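Local coordinates for protein twin-arginine translocation pathway signal (Rhodoferax ferrireducens, PDB 5IM2) that binds benzoate in its ligand pocket and probably delivers such small carboxylates to a TRAP transporter as its extracytoplasmic solute-binding protein, at residues E127-P132 with T355-L360; G203-I208 with Q326-K331. All blocks are in the same frame, centred on the assembly; numbering follows the deposited sequence. Where two conformers were deposited one is given.

Contact 1 of 2, residues E127-P132 with T355-L360; sequences EVFELP and TTARAL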
loop_
_atom_site.group_PDB
_atom_site.type_symbol
_atom_site.label_atom_id
_atom_site.label_comp_id
_atom_site.label_asym_id
_atom_site.label_seq_id
_atom_site.Cartn_x
_atom_site.Cartn_y
_atom_site.Cartn_z
ATOM N N GLU A 127 -8.723 -3.744 5.232
ATOM C CA GLU A 127 -7.756 -3.327 6.240
ATOM C C GLU A 127 -7.137 -4.481 7.020
ATOM O O GLU A 127 -6.162 -4.258 7.737
ATOM C CB GLU A 127 -8.406 -2.403 7.275
ATOM C CG GLU A 127 -8.871 -1.055 6.846
ATOM C CD GLU A 127 -9.558 -0.315 8.019
ATOM O OE1 GLU A 127 -10.081 -0.976 8.976
ATOM O OE2 GLU A 127 -9.582 0.924 7.988
ATOM N N VAL A 128 -7.680 -5.696 6.914
ATOM C CA VAL A 128 -7.126 -6.836 7.626
ATOM C C VAL A 128 -5.647 -7.011 7.266
ATOM O O VAL A 128 -4.841 -7.491 8.076
ATOM C CB VAL A 128 -7.974 -8.090 7.314
ATOM C CG1 VAL A 128 -7.808 -8.536 5.867
ATOM C CG2 VAL A 128 -7.666 -9.199 8.306
ATOM N N PHE A 129 -5.268 -6.633 6.052
ATOM C CA PHE A 129 -3.892 -6.843 5.587
ATOM C C PHE A 129 -2.918 -5.815 6.118
ATOM O O PHE A 129 -1.693 -6.010 5.996
ATOM C CB PHE A 129 -3.869 -6.861 4.057
ATOM C CG PHE A 129 -4.512 -8.084 3.508
ATOM C CD1 PHE A 129 -3.846 -9.299 3.524
ATOM C CD2 PHE A 129 -5.843 -8.066 3.089
ATOM C CE1 PHE A 129 -4.466 -10.437 3.099
ATOM C CE2 PHE A 129 -6.469 -9.211 2.656
ATOM C CZ PHE A 129 -5.796 -10.396 2.671
ATOM N N GLU A 130 -3.443 -4.768 6.748
ATOM C CA GLU A 130 -2.684 -3.685 7.354
ATOM C C GLU A 130 -2.493 -3.879 8.852
ATOM O O GLU A 130 -1.825 -3.061 9.492
ATOM C CB GLU A 130 -3.381 -2.338 7.095
ATOM C CG GLU A 130 -3.453 -2.045 5.599
ATOM C CD GLU A 130 -4.119 -0.732 5.240
ATOM O OE1 GLU A 130 -4.717 -0.087 6.113
ATOM O OE2 GLU A 130 -4.040 -0.361 4.054
ATOM N N LEU A 131 -2.993 -4.980 9.416
ATOM C CA LEU A 131 -2.850 -5.250 10.834
ATOM C C LEU A 131 -1.429 -5.695 11.151
ATOM O O LEU A 131 -0.668 -6.088 10.263
ATOM C CB LEU A 131 -3.851 -6.324 11.275
ATOM C CG LEU A 131 -5.331 -5.972 11.083
ATOM C CD1 LEU A 131 -6.163 -7.166 11.361
ATOM C CD2 LEU A 131 -5.727 -4.842 11.998
ATOM N N PRO A 132 -1.026 -5.639 12.409
ATOM C CA PRO A 132 0.383 -5.894 12.709
ATOM C C PRO A 132 0.785 -7.320 12.344
ATOM O O PRO A 132 0.057 -8.284 12.613
ATOM C CB PRO A 132 0.476 -5.623 14.215
ATOM C CG PRO A 132 -0.561 -4.625 14.436
ATOM C CD PRO A 132 -1.713 -5.034 13.559
ATOM N N THR A 355 -9.449 -14.927 10.145
ATOM C CA THR A 355 -9.093 -16.330 9.939
ATOM C C THR A 355 -8.820 -16.605 8.463
ATOM O O THR A 355 -7.800 -17.223 8.104
ATOM C CB THR A 355 -10.221 -17.219 10.492
ATOM O OG1 THR A 355 -10.348 -16.992 11.897
ATOM C CG2 THR A 355 -9.943 -18.692 10.294
ATOM N N THR A 356 -9.702 -16.122 7.589
ATOM C CA THR A 356 -9.492 -16.334 6.170
ATOM C C THR A 356 -8.220 -15.628 5.718
ATOM O O THR A 356 -7.434 -16.201 4.948
ATOM C CB THR A 356 -10.733 -15.856 5.398
ATOM O OG1 THR A 356 -11.842 -16.756 5.651
ATOM C CG2 THR A 356 -10.493 -15.752 3.929
ATOM N N ALA A 357 -8.007 -14.383 6.165
ATOM C CA ALA A 357 -6.849 -13.636 5.675
ATOM C C ALA A 357 -5.544 -14.357 6.001
ATOM O O ALA A 357 -4.651 -14.475 5.145
ATOM C CB ALA A 357 -6.849 -12.218 6.245
ATOM N N ARG A 358 -5.413 -14.865 7.224
ATOM C CA ARG A 358 -4.189 -15.578 7.574
ATOM C C ARG A 358 -4.036 -16.836 6.736
ATOM O O ARG A 358 -2.937 -17.142 6.257
ATOM C CB ARG A 358 -4.183 -15.904 9.066
ATOM C CG ARG A 358 -4.022 -14.637 9.892
ATOM C CD ARG A 358 -3.589 -14.943 11.295
ATOM N NE ARG A 358 -3.009 -13.768 11.939
ATOM C CZ ARG A 358 -3.487 -13.177 13.033
ATOM N NH1 ARG A 358 -4.580 -13.625 13.657
ATOM N NH2 ARG A 358 -2.838 -12.124 13.512
ATOM N N ALA A 359 -5.132 -17.566 6.531
ATOM C CA ALA A 359 -5.060 -18.786 5.731
ATOM C C ALA A 359 -4.658 -18.484 4.293
ATOM O O ALA A 359 -3.909 -19.261 3.675
ATOM C CB ALA A 359 -6.404 -19.513 5.749
ATOM N N LEU A 360 -5.200 -17.404 3.717
ATOM C CA LEU A 360 -4.916 -17.083 2.313
ATOM C C LEU A 360 -3.476 -16.639 2.146
ATOM O O LEU A 360 -2.818 -16.992 1.152
ATOM C CB LEU A 360 -5.910 -16.012 1.794
ATOM C CG LEU A 360 -7.349 -16.487 1.555
ATOM C CD1 LEU A 360 -8.280 -15.390 1.071
ATOM C CD2 LEU A 360 -7.380 -17.658 0.553
#

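Contact 2 of 2, residues G203-I208 with Q326-K331; sequences GYLGAI and QEFKRK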
loop_
_atom_site.group_PDB
_atom_site.type_symbol
_atom_site.label_atom_id
_atom_site.label_comp_id
_atom_site.label_asym_id
_atom_site.label_seq_id
_atom_site.Cartn_x
_atom_site.Cartn_y
_atom_site.Cartn_z
ATOM N N GLY A 203 -0.064 4.433 17.678
ATOM C CA GLY A 203 -0.511 4.947 18.959
ATOM C C GLY A 203 -0.296 3.967 20.087
ATOM O O GLY A 203 0.067 4.353 21.202
ATOM N N TYR A 204 -0.504 2.689 19.810
ATOM C CA TYR A 204 -0.257 1.687 20.828
ATOM C C TYR A 204 1.235 1.509 21.109
ATOM O O TYR A 204 1.597 1.025 22.179
ATOM C CB TYR A 204 -0.913 0.371 20.420
ATOM C CG TYR A 204 -2.375 0.223 20.849
ATOM C CD1 TYR A 204 -2.707 0.027 22.189
ATOM C CD2 TYR A 204 -3.405 0.274 19.930
ATOM C CE1 TYR A 204 -4.031 -0.130 22.613
ATOM C CE2 TYR A 204 -4.741 0.126 20.330
ATOM C CZ TYR A 204 -5.049 -0.072 21.682
ATOM O OH TYR A 204 -6.333 -0.242 22.078
ATOM N N LEU A 205 2.111 1.899 20.172
ATOM C CA LEU A 205 3.542 1.868 20.424
ATOM C C LEU A 205 4.031 3.080 21.206
ATOM O O LEU A 205 5.192 3.103 21.641
ATOM C CB LEU A 205 4.281 1.740 19.084
ATOM C CG LEU A 205 4.030 0.461 18.287
ATOM C CD1 LEU A 205 4.889 0.492 17.027
ATOM C CD2 LEU A 205 4.350 -0.776 19.117
ATOM N N GLY A 206 3.182 4.079 21.403
ATOM C CA GLY A 206 3.501 5.251 22.184
ATOM C C GLY A 206 3.759 6.511 21.382
ATOM O O GLY A 206 3.929 7.584 21.990
ATOM N N ALA A 207 3.753 6.426 20.059
ATOM C CA ALA A 207 3.925 7.597 19.209
ATOM C C ALA A 207 2.650 8.439 19.195
ATOM O O ALA A 207 1.562 7.969 19.532
ATOM C CB ALA A 207 4.290 7.160 17.789
ATOM N N ILE A 208 2.796 9.715 18.834
ATOM C CA ILE A 208 1.664 10.562 18.462
ATOM C C ILE A 208 1.403 10.357 16.969
ATOM O O ILE A 208 2.208 10.829 16.140
ATOM C CB ILE A 208 1.938 12.040 18.775
ATOM C CG1 ILE A 208 2.286 12.225 20.264
ATOM C CG2 ILE A 208 0.752 12.866 18.392
ATOM C CD1 ILE A 208 1.240 11.669 21.250
ATOM N N GLN A 326 9.348 -9.189 18.999
ATOM C CA GLN A 326 8.295 -9.769 19.832
ATOM C C GLN A 326 7.703 -8.740 20.785
ATOM O O GLN A 326 6.510 -8.806 21.099
ATOM C CB GLN A 326 8.829 -10.971 20.614
ATOM C CG GLN A 326 8.902 -12.242 19.789
ATOM C CD GLN A 326 7.528 -12.728 19.357
ATOM O OE1 GLN A 326 7.289 -12.984 18.175
ATOM N NE2 GLN A 326 6.616 -12.857 20.316
ATOM N N GLU A 327 8.498 -7.754 21.211
ATOM C CA GLU A 327 7.961 -6.688 22.057
ATOM C C GLU A 327 7.050 -5.758 21.270
ATOM O O GLU A 327 6.039 -5.274 21.802
ATOM C CB GLU A 327 9.112 -5.922 22.707
ATOM C CG GLU A 327 9.902 -6.761 23.704
ATOM C CD GLU A 327 9.026 -7.375 24.810
ATOM O OE1 GLU A 327 8.364 -6.615 25.557
ATOM O OE2 GLU A 327 8.999 -8.623 24.928
ATOM N N PHE A 328 7.380 -5.491 20.003
ATOM C CA PHE A 328 6.447 -4.768 19.140
ATOM C C PHE A 328 5.128 -5.529 18.992
ATOM O O PHE A 328 4.046 -4.933 19.100
ATOM C CB PHE A 328 7.084 -4.497 17.776
ATOM C CG PHE A 328 8.075 -3.347 17.769
ATOM C CD1 PHE A 328 9.407 -3.545 18.104
ATOM C CD2 PHE A 328 7.667 -2.070 17.410
ATOM C CE1 PHE A 328 10.315 -2.487 18.084
ATOM C CE2 PHE A 328 8.561 -1.026 17.373
ATOM C CZ PHE A 328 9.886 -1.225 17.725
ATOM N N LYS A 329 5.189 -6.843 18.748
ATOM C CA LYS A 329 3.942 -7.594 18.544
ATOM C C LYS A 329 3.115 -7.611 19.822
ATOM O O LYS A 329 1.874 -7.556 19.782
ATOM C CB LYS A 329 4.217 -9.038 18.100
ATOM C CG LYS A 329 5.437 -9.222 17.236
ATOM C CD LYS A 329 5.547 -10.622 16.637
ATOM C CE LYS A 329 6.788 -10.711 15.750
ATOM N NZ LYS A 329 6.941 -12.027 15.082
ATOM N N ARG A 330 3.793 -7.691 20.963
ATOM C CA ARG A 330 3.116 -7.671 22.251
ATOM C C ARG A 330 2.360 -6.361 22.446
ATOM O O ARG A 330 1.187 -6.354 22.851
ATOM C CB ARG A 330 4.149 -7.874 23.356
ATOM C CG ARG A 330 3.556 -8.101 24.714
ATOM C CD ARG A 330 4.574 -7.854 25.802
ATOM N NE ARG A 330 5.779 -8.657 25.621
ATOM C CZ ARG A 330 5.917 -9.911 26.036
ATOM N NH1 ARG A 330 4.918 -10.533 26.659
ATOM N NH2 ARG A 330 7.067 -10.542 25.830
ATOM N N LYS A 331 3.018 -5.239 22.141
ATOM C CA LYS A 331 2.423 -3.925 22.349
ATOM C C LYS A 331 1.301 -3.660 21.364
ATOM O O LYS A 331 0.371 -2.906 21.671
ATOM C CB LYS A 331 3.487 -2.836 22.219
ATOM C CG LYS A 331 4.375 -2.662 23.440
ATOM C CD LYS A 331 4.991 -1.262 23.502
ATOM C CE LYS A 331 5.737 -1.052 24.817
ATOM N NZ LYS A 331 6.708 0.078 24.765
#

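Contact 1 of 2, residues E127-P132 with T355-L360
V128 and F129 close over the methyl group of A357, joining the end of a 3-10 segment (127-130) to the C-terminal helix 350-367 in a solute-binding protein of the two-lobed TRAP (DctP) type. Both methyls of V128 take part: CG2 lies 3.7 Å and CG1 3.8 Å from A357 CB, which sits in the fork between the two valine methyls. This pose follows from chi1 of 69°, which sets CG2 anti to the backbone N and tucks CG1 between that N and the carbonyl carbon. F129 adds the far end of its ring, with CZ 4.1 Å from A357 CB in an oblique approach. All three residues are buried and the contact is wholly apolar; CA of V128 and CA of A357 are 7.1 Å apart, consistent with an alanine at the interface.

Further out, Y148 of helix 138-152 meets the F129 ring edge-to-face and also touches V128, while M134 packs on A357. L354 and I361 continue the helix surface against V128 and F129, and W339 of helix 334-345 touches V128 and L131. The 3-10 segment is also tied down by its acidic residues: E127 bridges to R196 and bonds Q197, and E130 reaches T195 and the backbone N of T262, so both buried carboxylates are satisfied, while V128 and F129 face helix 350-367. Inside this segment, E130 N donates to E127 O at 2.9 Å.

Contact 2 of 2, residues G203-I208 with Q326-K331
L205 is the wedge of this contact, its two methyls dividing their work between F328 and K331 of helix 322-332. CD1 comes in at the edge of the F328 ring, near the ring plane, and lies 3.8 Å from F328 CD2. The other methyl, CD2, rests 3.8 Å from K331 CB and is also near F328 CD2, so the branched end of the leucine fits between the aromatic edge and the root of the lysine. The leucine and phenylalanine side chains cross at about a right angle. On the helix, F328 has CG anti to its carbonyl carbon (chi1 -78°), which swings the ring to meet the leucine. This tight half is buried: L186 packs on both L205 and F328, and F251 meets the F328 ring edge-to-face.

The outer half is looser. Y204 touches helix 322-332 through its CB, 3.7 Å from K331 O, while the end of the side chain leads away; Y204 is exposed, its side chain touching V334 and V335 of helix 334-345. K331 gives its CB to the leucine and then runs on as an extended chain. On the same helix but away from 203-208, E327 and R330 pair one turn apart: R330 NH2 meets E327 OE2 at 2.9 Å, on the syn side of the carboxylate and 20° out of its plane.

Just beyond L205 the chain leaves helix 196-205 at G206, whose phi of 106° accompanies two bonds back into the last turn; G206 N to G203 O is 3.1 Å. It then enters strand 208-211 at the border of the six-stranded sheet. A Schellman motif thus ends the helix of a helix-to-strand connection, packed against a second helix of the same alpha/beta lobe.

Contact 2 is nested along the chain inside the loop closed by contact 1; their centres are 19 Å apart and their nearest atoms about 6 Å, without touching. Helix 196-205 relates them, running from the partners of E127 near its start to contact 2 at its end. Helix 334-345 is a second common neighbour, packing on 127-132 through W339 and V335 and on Y204 through V334 and V335. Neither contact includes a residue lining the benzoate pocket, and the F129 side chain is about 14 Å from the ligand. R192 and P194 of that pocket lie just before helix 196-205.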